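Local coordinates for protection of telomeres protein 1 (Schizosaccharomyces pombe, PDB 7CUI), which protects the 3' telomeric overhang by binding single-stranded telomeric DNA and regulates telomerase, seen here as its C-terminal part, at residues A[140-143]-A[144-148]; A[148-151]-A[152-156]; A[129-132]-A[133-136]. All blocks are in the same frame, centred on the assembly; numbering follows the deposited sequence.

All three contacts lie in the helical connection between strands 93-99 and 163-171, whose pairing with the other strands is consistent with an OB-fold barrel. Interaction 3 lies nearest the chain centre, with three buried residues: the end of helix 121-135 sets Leu131, Ile134 and Trp135 against the strands of the sheet through apolar and CH-pi contacts. Interactions 1 and 2, with centres about 19 and 18 Å from the centre of the chain, follow one another along helix 138-148 and its exit loop; interaction 1 has two buried residues and is rich in charge, interaction 2 has none and is a surface turn held by hydroxyls and backbone. They meet where His145 ND1 lies 2.7 Å from Glu150 OE2, whereas interactions 2 and 3 do not touch.

Interaction 1. Residues A[140-143]-A[144-148]. With SO4 (sulfate ion), chain E.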
loop_
_atom_site.group_PDB
_atom_site.type_symbol
_atom_site.label_atom_id
_atom_site.label_comp_id
_atom_site.label_asym_id
_atom_site.label_seq_id
_atom_site.Cartn_x
_atom_site.Cartn_y
_atom_site.Cartn_z
ATOM N N GLU A 140 1.653 -9.612 13.124
ATOM C CA GLU A 140 1.663 -10.312 14.398
ATOM C C GLU A 140 2.374 -9.460 15.442
ATOM O O GLU A 140 1.913 -9.339 16.576
ATOM C CB GLU A 140 2.423 -11.630 14.274
ATOM C CG GLU A 140 1.584 -12.762 13.727
ATOM C CD GLU A 140 2.328 -14.046 13.392
ATOM O OE1 GLU A 140 3.519 -14.185 13.787
ATOM O OE2 GLU A 140 1.718 -14.919 12.731
ATOM N N ARG A 141 3.504 -8.880 15.027
ATOM C CA ARG A 141 4.369 -8.119 15.912
ATOM C C ARG A 141 3.732 -6.764 16.200
ATOM O O ARG A 141 3.811 -6.263 17.320
ATOM C CB ARG A 141 5.762 -7.960 15.295
ATOM C CG ARG A 141 6.716 -9.131 15.543
ATOM C CD ARG A 141 6.648 -9.916 16.839
ATOM N NE ARG A 141 7.305 -9.302 17.997
ATOM C CZ ARG A 141 7.298 -9.782 19.254
ATOM N NH1 ARG A 141 8.034 -9.170 20.214
ATOM N NH2 ARG A 141 6.601 -10.871 19.538
ATOM N N ILE A 142 3.105 -6.175 15.176
ATOM C CA ILE A 142 2.437 -4.897 15.352
ATOM C C ILE A 142 1.313 -5.062 16.376
ATOM O O ILE A 142 1.185 -4.239 17.282
ATOM C CB ILE A 142 1.962 -4.313 14.006
ATOM C CG1 ILE A 142 3.118 -3.639 13.261
ATOM C CG2 ILE A 142 0.789 -3.361 14.209
ATOM C CD1 ILE A 142 2.766 -3.119 11.891
ATOM N N GLN A 143 0.535 -6.147 16.253
ATOM C CA GLN A 143 -0.536 -6.411 17.203
ATOM C C GLN A 143 0.033 -6.755 18.579
ATOM O O GLN A 143 -0.562 -6.425 19.605
ATOM C CB GLN A 143 -1.444 -7.535 16.705
ATOM C CG GLN A 143 -2.268 -7.154 15.484
ATOM C CD GLN A 143 -3.002 -5.843 15.641
ATOM O OE1 GLN A 143 -3.117 -5.067 14.697
ATOM N NE2 GLN A 143 -3.523 -5.585 16.831
ATOM N N HIS A 144 1.187 -7.431 18.588
ATOM C CA HIS A 144 1.857 -7.778 19.827
ATOM C C HIS A 144 2.177 -6.507 20.608
ATOM O O HIS A 144 1.973 -6.455 21.819
ATOM C CB HIS A 144 3.111 -8.620 19.553
ATOM C CG HIS A 144 3.991 -8.744 20.752
ATOM N ND1 HIS A 144 3.770 -9.691 21.740
ATOM C CD2 HIS A 144 5.055 -8.016 21.157
ATOM C CE1 HIS A 144 4.672 -9.550 22.690
ATOM N NE2 HIS A 144 5.472 -8.527 22.358
ATOM N N HIS A 145 2.676 -5.483 19.907
ATOM C CA HIS A 145 3.105 -4.260 20.572
ATOM C C HIS A 145 1.905 -3.449 21.059
ATOM O O HIS A 145 1.937 -2.884 22.155
ATOM C CB HIS A 145 4.058 -3.450 19.687
ATOM C CG HIS A 145 5.415 -4.060 19.573
ATOM N ND1 HIS A 145 6.252 -4.221 20.665
ATOM C CD2 HIS A 145 6.089 -4.550 18.508
ATOM C CE1 HIS A 145 7.381 -4.780 20.275
ATOM N NE2 HIS A 145 7.306 -4.991 18.954
ATOM N N ILE A 146 0.848 -3.409 20.242
ATOM C CA ILE A 146 -0.353 -2.678 20.607
ATOM C C ILE A 146 -0.909 -3.227 21.925
ATOM O O ILE A 146 -1.257 -2.454 22.812
ATOM C CB ILE A 146 -1.374 -2.668 19.448
ATOM C CG1 ILE A 146 -0.850 -1.834 18.275
ATOM C CG2 ILE A 146 -2.744 -2.194 19.925
ATOM C CD1 ILE A 146 -1.554 -2.073 16.958
ATOM N N SER A 147 -0.937 -4.556 22.073
ATOM C CA SER A 147 -1.480 -5.191 23.266
ATOM C C SER A 147 -0.589 -4.960 24.487
ATOM O O SER A 147 -1.076 -5.003 25.619
ATOM C CB SER A 147 -1.723 -6.663 23.044
ATOM O OG SER A 147 -2.864 -6.878 22.220
ATOM N N LYS A 148 0.710 -4.722 24.239
ATOM C CA LYS A 148 1.696 -4.511 25.288
ATOM C C LYS A 148 1.785 -3.028 25.656
ATOM O O LYS A 148 2.420 -2.673 26.648
ATOM C CB LYS A 148 3.049 -5.085 24.852
ATOM C CG LYS A 148 4.044 -5.331 25.979
ATOM C CD LYS A 148 5.216 -6.178 25.570
ATOM C CE LYS A 148 6.272 -6.268 26.650
ATOM N NZ LYS A 148 7.247 -7.350 26.374
HETATM S S SO4 E . 9.743 -9.689 22.958
HETATM O O1 SO4 E . 9.310 -8.357 23.283
HETATM O O2 SO4 E . 8.613 -10.581 23.009
HETATM O O3 SO4 E . 10.311 -9.703 21.634
HETATM O O4 SO4 E . 10.736 -10.116 23.905
#
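The guanidinium of Arg141 lies flat on the imidazole of His144, one helical turn away, with the two planes only 18° apart and their centres 3.8 Å from each other. The overlap is offset on the arginine side, where His144 CD2 sits over the rim of one face; seen from the histidine, Arg141 NH2 stands over the middle of the ring. The two side chains run alongside each other. The arginine chain bends at chi2 and chi3 to fold back over its neighbour, while His144, with CG anti to its own N (chi1 167°), turns its ring alongside Arg141 so that a face meets the guanidinium. A sulfate, probably from the crystallisation liquor, sits at the end of the guanidinium: its O1 lies at the edge, in plane, and Arg141 NH1 gives O2 a fairly straight hydrogen bond of 3.2 Å, 162° at the hydrogen. O3 is nearer still, 2.7 Å from Arg141 NH1. With an alanine at His144 the imidazole is gone, and the guanidinium would probably lose its stacking partner on that face, with Asp158 left to hold NE.

Arg141 NE makes a salt bridge to Asp158 OD2, which also accepts a bond from His145 NE2. His145 ND1 is held in turn by Glu150, so carboxylates at both nitrogens would probably favour a protonated ring. The backbone beneath is regular: His145 N reaches Arg141 O at 2.9 Å and Ile146 N reaches Ile142 O at 3.1 Å. On the apolar flank Ile142 CG2 touches Ile146 CD1 at 3.8 Å. This flank fits helix 138-148 to the rest of the fold: Ile142 packs on Asp59, Phe60 and Lys63 of strand 49-73 and on Ala155 of helix 155-158, and Pro152 lies against both isoleucines.

Interaction 2. Residues A[148-151]-A[152-156]; sequences KGES and PTLAA
Two hydroxyls make the side-chain bond here: Ser151 OG and Thr153 OG1 are 2.8 Å apart, and either may be the donor. Thr153 places OG1 between its own N and carbonyl carbon (chi1 47°), which turns the oxygen back to the serine.

Backbone bonds do the rest of the polar work. Leu154 N reaches Ser151 O at 3.2 Å, fairly straight at its hydrogen (161°) but coming from above the carbonyl plane, as suits a tight three-residue step. Ala155 N repeats the step to Pro152 O, also at 3.2 Å.

Van der Waals contact is slight. Leu154 crosses Glu150 at an angle, its CD2 4.1 Å from Glu150 OE2, the oxygen that takes a hydrogen bond from His145. Pro152 leans on Ile146 and Lys63, which ties the turn to helix 138-148 and strand 49-73.

The arrangement is that of a short link between two helices: a Schellman motif at Gly149, with positive phi, ends helix 138-148, and successive type I turns beginning at Ser151 lead the chain into helix 155-158.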
loop_
_atom_site.group_PDB
_atom_site.type_symbol
_atom_site.label_atom_id
_atom_site.label_comp_id
_atom_site.label_asym_id
_atom_site.label_seq_id
_atom_site.Cartn_x
_atom_site.Cartn_y
_atom_site.Cartn_z
ATOM N N LYS A 148 0.710 -4.722 24.239
ATOM C CA LYS A 148 1.696 -4.511 25.288
ATOM C C LYS A 148 1.785 -3.028 25.656
ATOM O O LYS A 148 2.420 -2.673 26.648
ATOM C CB LYS A 148 3.049 -5.085 24.852
ATOM C CG LYS A 148 4.044 -5.331 25.979
ATOM C CD LYS A 148 5.216 -6.178 25.570
ATOM C CE LYS A 148 6.272 -6.268 26.650
ATOM N NZ LYS A 148 7.247 -7.350 26.374
ATOM N N GLY A 149 1.137 -2.168 24.861
ATOM C CA GLY A 149 1.092 -0.741 25.122
ATOM C C GLY A 149 2.314 -0.019 24.569
ATOM O O GLY A 149 2.709 1.018 25.094
ATOM N N GLU A 150 2.891 -0.579 23.499
ATOM C CA GLU A 150 4.116 -0.078 22.897
ATOM C C GLU A 150 3.822 0.370 21.471
ATOM O O GLU A 150 2.770 0.048 20.925
ATOM C CB GLU A 150 5.175 -1.178 22.883
ATOM C CG GLU A 150 5.535 -1.680 24.266
ATOM C CD GLU A 150 6.461 -2.883 24.274
ATOM O OE1 GLU A 150 7.016 -3.187 25.345
ATOM O OE2 GLU A 150 6.625 -3.515 23.211
ATOM N N SER A 151 4.766 1.106 20.877
ATOM C CA SER A 151 4.575 1.674 19.554
ATOM C C SER A 151 4.624 0.579 18.494
ATOM O O SER A 151 5.514 -0.267 18.514
ATOM C CB SER A 151 5.584 2.746 19.271
ATOM O OG SER A 151 5.344 3.311 17.993
ATOM N N PRO A 152 3.646 0.542 17.561
ATOM C CA PRO A 152 3.716 -0.343 16.394
ATOM C C PRO A 152 4.978 -0.259 15.528
ATOM O O PRO A 152 5.258 -1.189 14.775
ATOM C CB PRO A 152 2.479 0.063 15.580
ATOM C CG PRO A 152 1.508 0.565 16.624
ATOM C CD PRO A 152 2.373 1.276 17.641
ATOM N N THR A 153 5.740 0.839 15.632
ATOM C CA THR A 153 6.904 1.042 14.777
ATOM C C THR A 153 8.076 0.177 15.242
ATOM O O THR A 153 9.050 -0.015 14.516
ATOM C CB THR A 153 7.278 2.525 14.655
ATOM O OG1 THR A 153 7.264 3.089 15.965
ATOM C CG2 THR A 153 6.330 3.299 13.765
ATOM N N LEU A 154 7.958 -0.353 16.461
ATOM C CA LEU A 154 8.952 -1.246 17.030
ATOM C C LEU A 154 8.962 -2.568 16.257
ATOM O O LEU A 154 9.984 -3.251 16.200
ATOM C CB LEU A 154 8.610 -1.458 18.510
ATOM C CG LEU A 154 9.712 -1.122 19.516
ATOM C CD1 LEU A 154 10.147 0.336 19.397
ATOM C CD2 LEU A 154 9.242 -1.417 20.935
ATOM N N ALA A 155 7.826 -2.908 15.639
ATOM C CA ALA A 155 7.636 -4.197 14.993
ATOM C C ALA A 155 8.624 -4.404 13.846
ATOM O O ALA A 155 9.143 -5.505 13.677
ATOM C CB ALA A 155 6.217 -4.321 14.514
ATOM N N ALA A 156 8.874 -3.345 13.063
ATOM C CA ALA A 156 9.693 -3.427 11.859
ATOM C C ALA A 156 11.076 -4.009 12.151
ATOM O O ALA A 156 11.639 -4.709 11.313
ATOM C CB ALA A 156 9.814 -2.070 11.205
#

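Interaction 3. Residues A[129-132]-A[133-136]; sequences ERLF and LIWG
Leu131 O is gripped by two backbone donors, Ile134 N at 3.0 Å and Trp135 N at 3.1 Å. The first comes from well above the carbonyl plane, the second almost straight off the oxygen, with a C=O...N angle of 165°. This doubled acceptor marks the C-terminal end of helix 121-135, which lies between helix 100-107 and helix 138-148 and packs against the barrel in a manner consistent with an OB fold. The helix is kinked here: Leu133 N and Ile134 N both bond three residues back in place of the usual four, Leu133 N to Arg130 O at 3.1 Å.

The same Leu131 O also lies over one face of the Trp135 indole, near its rim. Beside it, Leu131 CB sits over the six-membered ring, 4.0 Å from the centroid in a CH-pi contact, and Leu131 CD1 reaches Trp135 CH2 at 3.5 Å. Trp135 can fold back like this because its CG lies between its N and carbonyl carbon (chi1 65°). The Leu131 and Ile134 side chains lie alongside each other, with Leu131 CD2 3.9 Å from Ile134 CD1.

These apolar groups face the sheet: Trp135 stacks on Phe60 and touches Val57, Leu65, Phe68 and Leu84, while Ile134 and Leu133 meet Ile198. Arg130 turns elsewhere, its NE bonding to Ile107 O.

Gly136 then leaves the helix with positive phi, a conformation that favours glycine, and its N bonds to Phe132 O at 2.8 Å. That bend lays Gly136 CA squarely over the Phe132 ring, 4.1 Å from the centroid and 3° off the normal.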
loop_
_atom_site.group_PDB
_atom_site.type_symbol
_atom_site.label_atom_id
_atom_site.label_comp_id
_atom_site.label_asym_id
_atom_site.label_seq_id
_atom_site.Cartn_x
_atom_site.Cartn_y
_atom_site.Cartn_z
ATOM N N GLU A 129 -3.562 -14.386 5.921
ATOM C CA GLU A 129 -2.708 -15.444 5.403
ATOM C C GLU A 129 -2.103 -15.025 4.068
ATOM O O GLU A 129 -0.953 -15.349 3.783
ATOM C CB GLU A 129 -3.462 -16.771 5.314
ATOM C CG GLU A 129 -3.611 -17.462 6.662
ATOM C CD GLU A 129 -4.522 -18.681 6.668
ATOM O OE1 GLU A 129 -4.504 -19.425 7.677
ATOM O OE2 GLU A 129 -5.249 -18.886 5.666
ATOM N N ARG A 130 -2.875 -14.273 3.278
ATOM C CA ARG A 130 -2.409 -13.812 1.983
ATOM C C ARG A 130 -1.358 -12.716 2.163
ATOM O O ARG A 130 -0.309 -12.754 1.525
ATOM C CB ARG A 130 -3.581 -13.333 1.125
ATOM C CG ARG A 130 -3.271 -13.319 -0.364
ATOM C CD ARG A 130 -4.051 -14.380 -1.106
ATOM N NE ARG A 130 -3.704 -14.434 -2.521
ATOM C CZ ARG A 130 -2.960 -15.383 -3.069
ATOM N NH1 ARG A 130 -2.481 -16.363 -2.321
ATOM N NH2 ARG A 130 -2.704 -15.353 -4.364
ATOM N N LEU A 131 -1.644 -11.757 3.051
ATOM C CA LEU A 131 -0.756 -10.631 3.293
ATOM C C LEU A 131 0.502 -11.093 4.032
ATOM O O LEU A 131 1.516 -10.402 4.027
ATOM C CB LEU A 131 -1.522 -9.548 4.063
ATOM C CG LEU A 131 -2.623 -8.829 3.273
ATOM C CD1 LEU A 131 -3.274 -7.741 4.112
ATOM C CD2 LEU A 131 -2.076 -8.223 1.989
ATOM N N PHE A 132 0.443 -12.282 4.642
ATOM C CA PHE A 132 1.611 -12.867 5.273
ATOM C C PHE A 132 2.743 -12.995 4.252
ATOM O O PHE A 132 3.913 -12.857 4.605
ATOM C CB PHE A 132 1.262 -14.205 5.932
ATOM C CG PHE A 132 2.317 -14.720 6.881
ATOM C CD1 PHE A 132 2.300 -14.351 8.222
ATOM C CD2 PHE A 132 3.324 -15.573 6.441
ATOM C CE1 PHE A 132 3.268 -14.824 9.099
ATOM C CE2 PHE A 132 4.290 -16.047 7.320
ATOM C CZ PHE A 132 4.272 -15.660 8.641
ATOM N N LEU A 133 2.374 -13.208 2.982
ATOM C CA LEU A 133 3.331 -13.465 1.920
ATOM C C LEU A 133 4.089 -12.195 1.519
ATOM O O LEU A 133 5.108 -12.293 0.834
ATOM C CB LEU A 133 2.617 -14.113 0.727
ATOM C CG LEU A 133 1.866 -15.416 1.019
ATOM C CD1 LEU A 133 1.075 -15.893 -0.199
ATOM C CD2 LEU A 133 2.806 -16.511 1.516
ATOM N N ILE A 134 3.617 -11.015 1.955
ATOM C CA ILE A 134 4.297 -9.767 1.616
ATOM C C ILE A 134 4.945 -9.111 2.837
ATOM O O ILE A 134 5.881 -8.332 2.668
ATOM C CB ILE A 134 3.406 -8.763 0.848
ATOM C CG1 ILE A 134 2.206 -8.294 1.676
ATOM C CG2 ILE A 134 2.986 -9.315 -0.502
ATOM C CD1 ILE A 134 1.555 -7.031 1.154
ATOM N N TRP A 135 4.451 -9.390 4.052
ATOM C CA TRP A 135 5.006 -8.720 5.222
ATOM C C TRP A 135 5.374 -9.682 6.359
ATOM O O TRP A 135 5.657 -9.233 7.472
ATOM C CB TRP A 135 4.094 -7.577 5.698
ATOM C CG TRP A 135 2.745 -7.986 6.218
ATOM C CD1 TRP A 135 2.410 -9.145 6.863
ATOM C CD2 TRP A 135 1.538 -7.199 6.165
ATOM N NE1 TRP A 135 1.083 -9.131 7.202
ATOM C CE2 TRP A 135 0.518 -7.955 6.779
ATOM C CE3 TRP A 135 1.223 -5.934 5.655
ATOM C CZ2 TRP A 135 -0.794 -7.487 6.894
ATOM C CZ3 TRP A 135 -0.074 -5.474 5.757
ATOM C CH2 TRP A 135 -1.065 -6.238 6.380
ATOM N N GLY A 136 5.365 -10.995 6.095
ATOM C CA GLY A 136 5.774 -11.978 7.090
ATOM C C GLY A 136 5.087 -11.769 8.439
ATOM O O GLY A 136 3.853 -11.660 8.508
#